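Local atomic coordinates of HD-GYP domain-containing protein (Bdellovibrio bacteriovorus, PDB entry 3TM8), a protein that probably acts as a metal-dependent phosphodiesterase of the HD-GYP family, whose members cleave the signalling nucleotide cyclic di-GMP, and binds two iron ions. Residues L195-D204 against D247-E258; R108-N119 against Y135-F146. All blocks are in the same frame, centred on the assembly; numbering follows the deposited sequence. Where two conformers were deposited one is given.

Interaction 1. Residues L195-D204 against D247-E258. With FE (Fe (III) ion), chain E; FE (Fe (III) ion), chain D.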
loop_
_atom_site.group_PDB
_atom_site.type_symbol
_atom_site.label_atom_id
_atom_site.label_comp_id
_atom_site.label_asym_id
_atom_site.label_seq_id
_atom_site.Cartn_x
_atom_site.Cartn_y
_atom_site.Cartn_z
ATOM N N LEU A 195 -10.636 6.139 7.523
ATOM C CA LEU A 195 -11.262 5.692 6.281
ATOM C C LEU A 195 -10.475 6.122 5.041
ATOM O O LEU A 195 -10.418 5.382 4.061
ATOM C CB LEU A 195 -12.716 6.162 6.202
ATOM C CG LEU A 195 -13.628 5.537 7.266
ATOM C CD1 LEU A 195 -15.055 6.026 7.099
ATOM C CD2 LEU A 195 -13.558 4.004 7.216
ATOM N N LEU A 196 -9.858 7.299 5.098
ATOM C CA LEU A 196 -8.955 7.772 4.056
ATOM C C LEU A 196 -7.796 6.795 3.890
ATOM O O LEU A 196 -7.441 6.409 2.775
ATOM C CB LEU A 196 -8.427 9.164 4.416
ATOM C CG LEU A 196 -7.267 9.713 3.584
ATOM C CD1 LEU A 196 -7.700 9.950 2.148
ATOM C CD2 LEU A 196 -6.708 10.990 4.206
ATOM N N THR A 197 -7.211 6.402 5.018
ATOM C CA THR A 197 -6.072 5.498 5.018
ATOM C C THR A 197 -6.473 4.131 4.468
ATOM O O THR A 197 -5.778 3.548 3.620
ATOM C CB THR A 197 -5.494 5.372 6.436
ATOM O OG1 THR A 197 -5.060 6.668 6.865
ATOM C CG2 THR A 197 -4.320 4.397 6.477
ATOM N N LEU A 198 -7.603 3.619 4.943
ATOM C CA LEU A 198 -8.104 2.332 4.475
ATOM C C LEU A 198 -8.409 2.345 2.973
ATOM O O LEU A 198 -8.035 1.419 2.236
ATOM C CB LEU A 198 -9.341 1.929 5.278
ATOM C CG LEU A 198 -9.989 0.592 4.937
ATOM C CD1 LEU A 198 -8.991 -0.564 5.073
ATOM C CD2 LEU A 198 -11.219 0.378 5.825
ATOM N N GLY A 199 -9.103 3.384 2.518
ATOM C CA GLY A 199 -9.409 3.508 1.109
ATOM C C GLY A 199 -8.154 3.616 0.272
ATOM O O GLY A 199 -8.036 2.965 -0.778
ATOM N N ALA A 200 -7.187 4.403 0.740
ATOM C CA ALA A 200 -5.912 4.507 0.038
ATOM C C ALA A 200 -5.194 3.157 -0.032
ATOM O O ALA A 200 -4.658 2.768 -1.061
ATOM C CB ALA A 200 -5.034 5.572 0.680
ATOM N N LEU A 201 -5.197 2.425 1.067
ATOM C CA LEU A 201 -4.550 1.132 1.079
ATOM C C LEU A 201 -5.155 0.193 0.031
ATOM O O LEU A 201 -4.425 -0.547 -0.641
ATOM C CB LEU A 201 -4.661 0.548 2.479
ATOM C CG LEU A 201 -3.980 -0.780 2.738
ATOM C CD1 LEU A 201 -2.508 -0.706 2.380
ATOM C CD2 LEU A 201 -4.166 -1.136 4.198
ATOM N N LEU A 202 -6.473 0.237 -0.114
ATOM C CA LEU A 202 -7.194 -0.675 -0.987
ATOM C C LEU A 202 -7.489 -0.106 -2.371
ATOM O O LEU A 202 -8.156 -0.764 -3.169
ATOM C CB LEU A 202 -8.504 -1.090 -0.319
ATOM C CG LEU A 202 -8.407 -1.761 1.060
ATOM C CD1 LEU A 202 -9.803 -2.002 1.621
ATOM C CD2 LEU A 202 -7.619 -3.073 0.978
ATOM N N HIS A 203 -6.991 1.099 -2.658
ATOM C CA HIS A 203 -7.527 1.862 -3.781
ATOM C C HIS A 203 -7.436 1.141 -5.120
ATOM O O HIS A 203 -8.324 1.287 -5.961
ATOM C CB HIS A 203 -6.926 3.275 -3.866
ATOM C CG HIS A 203 -5.559 3.339 -4.477
ATOM N ND1 HIS A 203 -4.401 3.107 -3.761
ATOM C CD2 HIS A 203 -5.169 3.616 -5.745
ATOM C CE1 HIS A 203 -3.357 3.244 -4.564
ATOM N NE2 HIS A 203 -3.796 3.565 -5.769
ATOM N N ASP A 204 -6.371 0.362 -5.317
ATOM C CA ASP A 204 -6.115 -0.279 -6.607
ATOM C C ASP A 204 -6.554 -1.731 -6.667
ATOM O O ASP A 204 -6.029 -2.526 -7.451
ATOM C CB ASP A 204 -4.650 -0.111 -7.008
ATOM C CG ASP A 204 -4.415 1.155 -7.820
ATOM O OD1 ASP A 204 -5.393 1.658 -8.419
ATOM O OD2 ASP A 204 -3.260 1.642 -7.860
ATOM N N ASP A 247 -17.096 0.236 3.990
ATOM C CA ASP A 247 -17.488 1.620 4.245
ATOM C C ASP A 247 -17.684 2.386 2.936
ATOM O O ASP A 247 -16.916 2.220 1.993
ATOM C CB ASP A 247 -16.439 2.326 5.094
ATOM C CG ASP A 247 -16.340 1.752 6.487
ATOM O OD1 ASP A 247 -17.132 2.167 7.358
ATOM O OD2 ASP A 247 -15.472 0.884 6.708
ATOM N N GLN A 248 -18.700 3.241 2.889
ATOM C CA GLN A 248 -18.967 4.002 1.672
ATOM C C GLN A 248 -17.757 4.826 1.225
ATOM O O GLN A 248 -17.468 4.908 0.032
ATOM C CB GLN A 248 -20.185 4.911 1.841
ATOM C CG GLN A 248 -20.611 5.571 0.538
ATOM C CD GLN A 248 -21.044 4.557 -0.510
ATOM O OE1 GLN A 248 -21.854 3.672 -0.233
ATOM N NE2 GLN A 248 -20.501 4.677 -1.718
ATOM N N THR A 249 -17.049 5.430 2.175
ATOM C CA THR A 249 -15.873 6.226 1.841
ATOM C C THR A 249 -14.827 5.381 1.112
ATOM O O THR A 249 -14.184 5.841 0.168
ATOM C CB THR A 249 -15.225 6.821 3.095
ATOM O OG1 THR A 249 -16.138 7.732 3.721
ATOM C CG2 THR A 249 -13.935 7.548 2.739
ATOM N N VAL A 250 -14.651 4.141 1.564
ATOM C CA VAL A 250 -13.689 3.229 0.954
ATOM C C VAL A 250 -14.123 2.859 -0.472
ATOM O O VAL A 250 -13.314 2.873 -1.404
ATOM C CB VAL A 250 -13.513 1.981 1.842
ATOM C CG1 VAL A 250 -12.648 0.945 1.150
ATOM C CG2 VAL A 250 -12.919 2.386 3.196
ATOM N N ILE A 251 -15.403 2.539 -0.639
ATOM C CA ILE A 251 -15.961 2.295 -1.965
ATOM C C ILE A 251 -15.751 3.510 -2.866
ATOM O O ILE A 251 -15.364 3.375 -4.021
ATOM C CB ILE A 251 -17.469 1.954 -1.896
ATOM C CG1 ILE A 251 -17.683 0.646 -1.122
ATOM C CG2 ILE A 251 -18.078 1.879 -3.303
ATOM C CD1 ILE A 251 -19.109 0.476 -0.597
ATOM N N ASN A 252 -16.011 4.703 -2.336
ATOM C CA ASN A 252 -15.805 5.918 -3.120
ATOM C C ASN A 252 -14.364 6.090 -3.562
ATOM O O ASN A 252 -14.102 6.465 -4.695
ATOM C CB ASN A 252 -16.229 7.155 -2.335
ATOM C CG ASN A 252 -17.722 7.223 -2.119
ATOM O OD1 ASN A 252 -18.489 6.504 -2.767
ATOM N ND2 ASN A 252 -18.149 8.093 -1.207
ATOM N N ILE A 253 -13.424 5.834 -2.660
ATOM C CA ILE A 253 -12.016 5.976 -3.003
ATOM C C ILE A 253 -11.602 4.944 -4.062
ATOM O O ILE A 253 -10.929 5.272 -5.041
ATOM C CB ILE A 253 -11.135 5.916 -1.753
ATOM C CG1 ILE A 253 -11.344 7.185 -0.917
ATOM C CG2 ILE A 253 -9.669 5.748 -2.127
ATOM C CD1 ILE A 253 -10.799 7.075 0.502
ATOM N N ILE A 254 -12.025 3.698 -3.891
ATOM C CA ILE A 254 -11.715 2.682 -4.889
ATOM C C ILE A 254 -12.222 3.098 -6.278
ATOM O O ILE A 254 -11.498 2.990 -7.282
ATOM C CB ILE A 254 -12.271 1.306 -4.463
ATOM C CG1 ILE A 254 -11.478 0.788 -3.263
ATOM C CG2 ILE A 254 -12.200 0.314 -5.622
ATOM C CD1 ILE A 254 -12.109 -0.403 -2.576
ATOM N N GLY A 255 -13.448 3.611 -6.328
ATOM C CA GLY A 255 -14.075 3.950 -7.591
ATOM C C GLY A 255 -13.721 5.304 -8.173
ATOM O O GLY A 255 -13.819 5.485 -9.384
ATOM N N GLN A 256 -13.323 6.259 -7.333
ATOM C CA GLN A 256 -13.166 7.647 -7.790
ATOM C C GLN A 256 -11.723 8.144 -7.822
ATOM O O GLN A 256 -11.471 9.294 -8.179
ATOM C CB GLN A 256 -13.997 8.611 -6.926
ATOM C CG GLN A 256 -15.480 8.324 -6.891
ATOM C CD GLN A 256 -16.209 9.241 -5.912
ATOM O OE1 GLN A 256 -15.604 10.126 -5.305
ATOM N NE2 GLN A 256 -17.509 9.030 -5.754
ATOM N N HIS A 257 -10.773 7.301 -7.432
ATOM C CA HIS A 257 -9.420 7.802 -7.208
ATOM C C HIS A 257 -8.664 8.162 -8.488
ATOM O O HIS A 257 -7.585 8.739 -8.408
ATOM C CB HIS A 257 -8.600 6.792 -6.411
ATOM C CG HIS A 257 -8.201 5.594 -7.216
ATOM N ND1 HIS A 257 -8.953 4.439 -7.265
ATOM C CD2 HIS A 257 -7.150 5.390 -8.048
ATOM C CE1 HIS A 257 -8.371 3.568 -8.075
ATOM N NE2 HIS A 257 -7.278 4.123 -8.566
ATOM N N GLU A 258 -9.197 7.790 -9.654
ATOM C CA GLU A 258 -8.585 8.198 -10.924
ATOM C C GLU A 258 -9.279 9.422 -11.514
ATOM O O GLU A 258 -8.937 9.874 -12.608
ATOM C CB GLU A 258 -8.594 7.061 -11.944
ATOM C CG GLU A 258 -7.780 5.848 -11.529
ATOM C CD GLU A 258 -6.290 6.120 -11.371
ATOM O OE1 GLU A 258 -5.818 7.239 -11.663
ATOM O OE2 GLU A 258 -5.579 5.189 -10.955
HETATM FE FE FE E . -5.543 3.368 -9.707
HETATM FE FE FE D . -2.735 3.670 -7.775
HETATM O O HOH W 1 -4.396 4.398 -8.552
#

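Interaction 2. Residues R108-N119 against Y135-F146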
loop_
_atom_site.group_PDB
_atom_site.type_symbol
_atom_site.label_atom_id
_atom_site.label_comp_id
_atom_site.label_asym_id
_atom_site.label_seq_id
_atom_site.Cartn_x
_atom_site.Cartn_y
_atom_site.Cartn_z
ATOM N N ARG A 108 10.999 -0.480 12.906
ATOM C CA ARG A 108 9.570 -0.388 13.189
ATOM C C ARG A 108 8.778 -0.164 11.897
ATOM O O ARG A 108 7.762 -0.823 11.662
ATOM C CB ARG A 108 9.293 0.745 14.176
ATOM C CG ARG A 108 9.989 0.569 15.523
ATOM C CD ARG A 108 9.646 1.695 16.489
ATOM N NE ARG A 108 8.207 1.764 16.682
ATOM C CZ ARG A 108 7.549 2.847 17.086
ATOM N NH1 ARG A 108 8.204 3.965 17.370
ATOM N NH2 ARG A 108 6.228 2.803 17.202
ATOM N N ALA A 109 9.250 0.760 11.061
ATOM C CA ALA A 109 8.607 1.055 9.785
ATOM C C ALA A 109 8.641 -0.146 8.845
ATOM O O ALA A 109 7.654 -0.424 8.171
ATOM C CB ALA A 109 9.249 2.258 9.138
ATOM N N ASP A 110 9.766 -0.859 8.795
ATOM C CA ASP A 110 9.858 -2.070 7.965
ATOM C C ASP A 110 8.738 -3.038 8.339
ATOM O O ASP A 110 8.037 -3.573 7.480
ATOM C CB ASP A 110 11.193 -2.791 8.159
ATOM C CG ASP A 110 12.362 -2.123 7.443
ATOM O OD1 ASP A 110 12.165 -1.119 6.722
ATOM O OD2 ASP A 110 13.497 -2.636 7.597
ATOM N N ILE A 111 8.574 -3.275 9.636
ATOM C CA ILE A 111 7.555 -4.206 10.083
ATOM C C ILE A 111 6.154 -3.688 9.777
ATOM O O ILE A 111 5.319 -4.403 9.238
ATOM C CB ILE A 111 7.697 -4.512 11.587
ATOM C CG1 ILE A 111 9.003 -5.275 11.852
ATOM C CG2 ILE A 111 6.486 -5.289 12.087
ATOM C CD1 ILE A 111 9.407 -5.291 13.311
ATOM N N ILE A 112 5.893 -2.433 10.126
ATOM C CA ILE A 112 4.540 -1.905 9.989
ATOM C C ILE A 112 4.130 -1.743 8.513
ATOM O O ILE A 112 3.008 -2.092 8.140
ATOM C CB ILE A 112 4.380 -0.598 10.772
ATOM C CG1 ILE A 112 4.458 -0.908 12.271
ATOM C CG2 ILE A 112 3.064 0.075 10.429
ATOM C CD1 ILE A 112 4.706 0.302 13.127
ATOM N N GLN A 113 5.032 -1.242 7.674
ATOM C CA GLN A 113 4.747 -1.147 6.241
ATOM C C GLN A 113 4.352 -2.513 5.687
ATOM O O GLN A 113 3.383 -2.642 4.931
ATOM C CB GLN A 113 5.958 -0.584 5.489
ATOM C CG GLN A 113 5.731 -0.240 4.010
ATOM C CD GLN A 113 5.741 -1.434 3.091
ATOM O OE1 GLN A 113 6.310 -2.480 3.395
ATOM N NE2 GLN A 113 5.128 -1.271 1.930
ATOM N N GLY A 114 5.088 -3.544 6.088
ATOM C CA GLY A 114 4.826 -4.874 5.560
ATOM C C GLY A 114 3.537 -5.470 6.099
ATOM O O GLY A 114 2.840 -6.233 5.417
ATOM N N SER A 115 3.221 -5.143 7.346
ATOM C CA SER A 115 1.974 -5.593 7.945
ATOM C C SER A 115 0.767 -4.942 7.257
ATOM O O SER A 115 -0.218 -5.619 6.967
ATOM C CB SER A 115 1.971 -5.292 9.449
ATOM O OG SER A 115 0.781 -5.758 10.041
ATOM N N GLN A 116 0.846 -3.634 7.000
ATOM C CA GLN A 116 -0.214 -2.959 6.255
ATOM C C GLN A 116 -0.400 -3.604 4.886
ATOM O O GLN A 116 -1.526 -3.836 4.442
ATOM C CB GLN A 116 0.097 -1.471 6.079
ATOM C CG GLN A 116 0.138 -0.663 7.369
ATOM C CD GLN A 116 -1.215 -0.542 8.048
ATOM O OE1 GLN A 116 -2.226 -0.237 7.409
ATOM N NE2 GLN A 116 -1.242 -0.796 9.354
ATOM N N GLN A 117 0.712 -3.925 4.225
ATOM C CA GLN A 117 0.632 -4.541 2.912
ATOM C C GLN A 117 -0.049 -5.897 3.015
ATOM O O GLN A 117 -0.895 -6.247 2.193
ATOM C CB GLN A 117 2.029 -4.686 2.325
ATOM C CG GLN A 117 2.057 -5.183 0.904
ATOM C CD GLN A 117 3.460 -5.276 0.358
ATOM O OE1 GLN A 117 4.376 -4.601 0.832
ATOM N NE2 GLN A 117 3.645 -6.141 -0.626
ATOM N N ASN A 118 0.321 -6.655 4.043
ATOM C CA ASN A 118 -0.279 -7.962 4.287
ATOM C C ASN A 118 -1.783 -7.860 4.487
ATOM O O ASN A 118 -2.553 -8.663 3.947
ATOM C CB ASN A 118 0.395 -8.606 5.498
ATOM C CG ASN A 118 -0.135 -9.993 5.824
ATOM O OD1 ASN A 118 -0.138 -10.898 4.986
ATOM N ND2 ASN A 118 -0.520 -10.182 7.077
ATOM N N ASN A 119 -2.204 -6.864 5.266
ATOM C CA ASN A 119 -3.620 -6.691 5.560
ATOM C C ASN A 119 -4.407 -6.377 4.291
ATOM O O ASN A 119 -5.525 -6.854 4.103
ATOM C CB ASN A 119 -3.838 -5.566 6.573
ATOM C CG ASN A 119 -3.157 -5.825 7.905
ATOM O OD1 ASN A 119 -2.821 -6.963 8.257
ATOM N ND2 ASN A 119 -2.950 -4.760 8.664
ATOM N N TYR A 135 -10.184 -6.136 10.429
ATOM C CA TYR A 135 -8.808 -6.143 10.895
ATOM C C TYR A 135 -7.986 -5.089 10.145
ATOM O O TYR A 135 -7.235 -4.320 10.748
ATOM C CB TYR A 135 -8.196 -7.533 10.704
ATOM C CG TYR A 135 -6.829 -7.667 11.328
ATOM C CD1 TYR A 135 -6.689 -8.086 12.649
ATOM C CD2 TYR A 135 -5.678 -7.355 10.611
ATOM C CE1 TYR A 135 -5.440 -8.200 13.235
ATOM C CE2 TYR A 135 -4.423 -7.462 11.189
ATOM C CZ TYR A 135 -4.312 -7.889 12.500
ATOM O OH TYR A 135 -3.069 -8.000 13.076
ATOM N N CYS A 136 -8.136 -5.056 8.822
ATOM C CA CYS A 136 -7.434 -4.081 7.997
ATOM C C CYS A 136 -7.815 -2.660 8.417
ATOM O O CYS A 136 -6.956 -1.774 8.513
ATOM C CB CYS A 136 -7.766 -4.313 6.517
ATOM S SG CYS A 136 -6.834 -3.328 5.348
ATOM N N LYS A 137 -9.109 -2.449 8.653
ATOM C CA LYS A 137 -9.616 -1.143 9.074
ATOM C C LYS A 137 -9.032 -0.723 10.425
ATOM O O LYS A 137 -8.556 0.397 10.594
ATOM C CB LYS A 137 -11.142 -1.180 9.156
ATOM C CG LYS A 137 -11.781 0.118 9.608
ATOM C CD LYS A 137 -13.284 0.076 9.363
ATOM C CE LYS A 137 -13.984 1.289 9.931
ATOM N NZ LYS A 137 -15.436 1.222 9.609
ATOM N N ASP A 138 -9.060 -1.631 11.393
ATOM C CA ASP A 138 -8.488 -1.338 12.699
ATOM C C ASP A 138 -7.005 -1.018 12.576
ATOM O O ASP A 138 -6.513 -0.062 13.183
ATOM C CB ASP A 138 -8.705 -2.503 13.660
ATOM C CG ASP A 138 -7.985 -2.307 14.973
ATOM O OD1 ASP A 138 -8.534 -1.602 15.840
ATOM O OD2 ASP A 138 -6.872 -2.851 15.135
ATOM N N ALA A 139 -6.294 -1.807 11.771
ATOM C CA ALA A 139 -4.872 -1.593 11.586
ATOM C C ALA A 139 -4.579 -0.283 10.864
ATOM O O ALA A 139 -3.536 0.319 11.091
ATOM C CB ALA A 139 -4.249 -2.764 10.844
ATOM N N ALA A 140 -5.496 0.170 10.007
ATOM C CA ALA A 140 -5.329 1.464 9.336
ATOM C C ALA A 140 -5.359 2.597 10.368
ATOM O O ALA A 140 -4.614 3.572 10.246
ATOM C CB ALA A 140 -6.410 1.681 8.297
ATOM N N GLY A 141 -6.223 2.465 11.379
ATOM C CA GLY A 141 -6.239 3.398 12.492
ATOM C C GLY A 141 -4.929 3.382 13.255
ATOM O O GLY A 141 -4.395 4.425 13.622
ATOM N N LYS A 142 -4.396 2.187 13.500
ATOM C CA LYS A 142 -3.110 2.082 14.182
ATOM C C LYS A 142 -2.011 2.734 13.352
ATOM O O LYS A 142 -1.096 3.347 13.887
ATOM C CB LYS A 142 -2.759 0.618 14.473
ATOM C CG LYS A 142 -3.722 -0.048 15.442
ATOM C CD LYS A 142 -3.444 -1.543 15.579
ATOM C CE LYS A 142 -2.043 -1.818 16.100
ATOM N NZ LYS A 142 -1.874 -1.471 17.538
ATOM N N TYR A 143 -2.114 2.602 12.034
ATOM C CA TYR A 143 -1.145 3.188 11.120
ATOM C C TYR A 143 -1.186 4.716 11.161
ATOM O O TYR A 143 -0.142 5.373 11.233
ATOM C CB TYR A 143 -1.363 2.665 9.696
ATOM C CG TYR A 143 -0.223 3.009 8.773
ATOM C CD1 TYR A 143 1.081 2.637 9.082
ATOM C CD2 TYR A 143 -0.441 3.694 7.584
ATOM C CE1 TYR A 143 2.129 2.950 8.256
ATOM C CE2 TYR A 143 0.612 4.010 6.745
ATOM C CZ TYR A 143 1.893 3.635 7.090
ATOM O OH TYR A 143 2.963 3.932 6.293
ATOM N N VAL A 144 -2.384 5.285 11.130
ATOM C CA VAL A 144 -2.506 6.737 11.273
ATOM C C VAL A 144 -1.785 7.179 12.550
ATOM O O VAL A 144 -1.008 8.140 12.546
ATOM C CB VAL A 144 -3.980 7.215 11.326
ATOM C CG1 VAL A 144 -4.062 8.706 11.703
ATOM C CG2 VAL A 144 -4.672 6.961 9.998
ATOM N N ASN A 145 -2.032 6.471 13.648
ATOM C CA ASN A 145 -1.407 6.845 14.906
ATOM C C ASN A 145 0.109 6.729 14.865
ATOM O O ASN A 145 0.812 7.576 15.412
ATOM C CB ASN A 145 -1.989 6.055 16.075
ATOM C CG ASN A 145 -1.407 6.488 17.396
ATOM O OD1 ASN A 145 -1.518 7.654 17.773
ATOM N ND2 ASN A 145 -0.778 5.559 18.106
ATOM N N PHE A 146 0.613 5.682 14.218
ATOM C CA PHE A 146 2.050 5.504 14.071
ATOM C C PHE A 146 2.680 6.675 13.311
ATOM O O PHE A 146 3.684 7.246 13.746
ATOM C CB PHE A 146 2.327 4.176 13.360
ATOM C CG PHE A 146 3.778 3.958 12.976
ATOM C CD1 PHE A 146 4.761 3.795 13.945
ATOM C CD2 PHE A 146 4.152 3.895 11.637
ATOM C CE1 PHE A 146 6.091 3.584 13.589
ATOM C CE2 PHE A 146 5.475 3.685 11.275
ATOM C CZ PHE A 146 6.448 3.525 12.252
HETATM O O HOH W 2 -4.139 -2.254 7.536
#

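Interaction 1. Residues L195-D204 against D247-E258
D204 and H257 meet at a binuclear iron centre, where the D204 carboxylate spans both metals. Its OD1 lies 2.1 Å from the iron of chain E, while OD2 binds the iron of chain D; a water also bridges the two ions. H257 NE2 and E258 OE2 join D204 on the first iron, and H203 NE2 joins it on the second. The imidazoles of H203 and H257 form an edge-to-face pair, their planes 81° apart, with H203 CD2 over a face of H257 at 3.5 Å from H257 CD2. Both rings are fixed in rotation from their other nitrogen. H203 CG sits between the backbone N and carbonyl carbon (chi1 79°), which carries ND1 back to A200 O, 2.7 Å away in a nearly straight bond lying in the ring plane. H257 ND1 is held more loosely, by a bent bond to I253 O and a weak one to I254 O.

Behind the metals, the helices cross at 39° with axes only 8.3 Å apart. G199 permits this approach: I253 lays CG2 against its carbonyl, 3.5 Å from G199 O, and V250 enters as a knob among L195, L198, G199 and L202. At the far end L195 CD2 packs on the D247 carboxylate, whose OD2 is hydrogen-bonded to Y133 OH.

H203 and D204 form the HD signature of the family. H170 and N285 complete the protein ligands of the chain D iron, and H232 those of the chain E iron. Sharing one carboxylate and one water probably couples the two ions, a geometry consistent with metal-assisted phosphodiester hydrolysis.

Interaction 2. Residues R108-N119 against Y135-F146
I112 and F146 approach from opposite directions, and the isoleucine methyl CD1 lands over the centre of the phenyl face, 3.5 Å from the centroid and 9° off the normal. R108 meets the same ring differently: its NH2 comes to the ring edge, 3.7 Å from F146 CE1, with the guanidinium and phenyl planes steeply inclined, so that the ring edge lies over a face of the guanidinium. The other isoleucine branch, CG2, touches the edge of the Y143 ring, 3.5 Å from Y143 CD1.

One turn on, Q116 lies across a face of Y143, its CG above the ring and its amide only 18° from the ring plane. The bend at chi2 (-67°) turns the amide back toward the opposing backbone, where NE2 donates to A139 O over 3.1 Å. It arrives from well above the carbonyl plane, on the face opposite the helical donor Y143 N; Y97 OH also bonds this NE2. A water links Q116 OE1, N119 ND2 and C136 O, so the polar ends of both amides are held within a buried interface. N119 ND2 also lies 3.2 Å from A139 CB, while N119 OD1 faces the edge of Y135 at CE2, amide and ring nearly perpendicular.

Consecutive helices 105-125 and 130-149 form an antiparallel helical hairpin, with this contact along its inner face and the axes 9.8 Å apart at closest. R108 is anchored by D99 and A96 O, beside helix 82-97. Helix 153-158 packs on A109, Y143 and F146, and Y143 OH reaches T176 on helix 167-185, while C136 leans on helix 190-202.

In the fold
Both contacts are buried helix pairs, but interaction 1 supplies four of the seven protein ligands of the di-iron site, whereas interaction 2 joins two antiparallel helices earlier in the chain, the C136 side chain about 11 Å from that of H203. Their centres are 16 Å apart and they share one seam: C136 of 135-146 packs on L198 and L201 of 195-204, V144 touches T197, and K137 forms a salt bridge with D247. Helix 130-149 thus lies between helix 105-125 and helix 190-202. Polar atoms in interaction 1 converge on iron; in interaction 2 they are joined by a water and a side-chain amide to carbonyl hydrogen bond, beside aromatic packing.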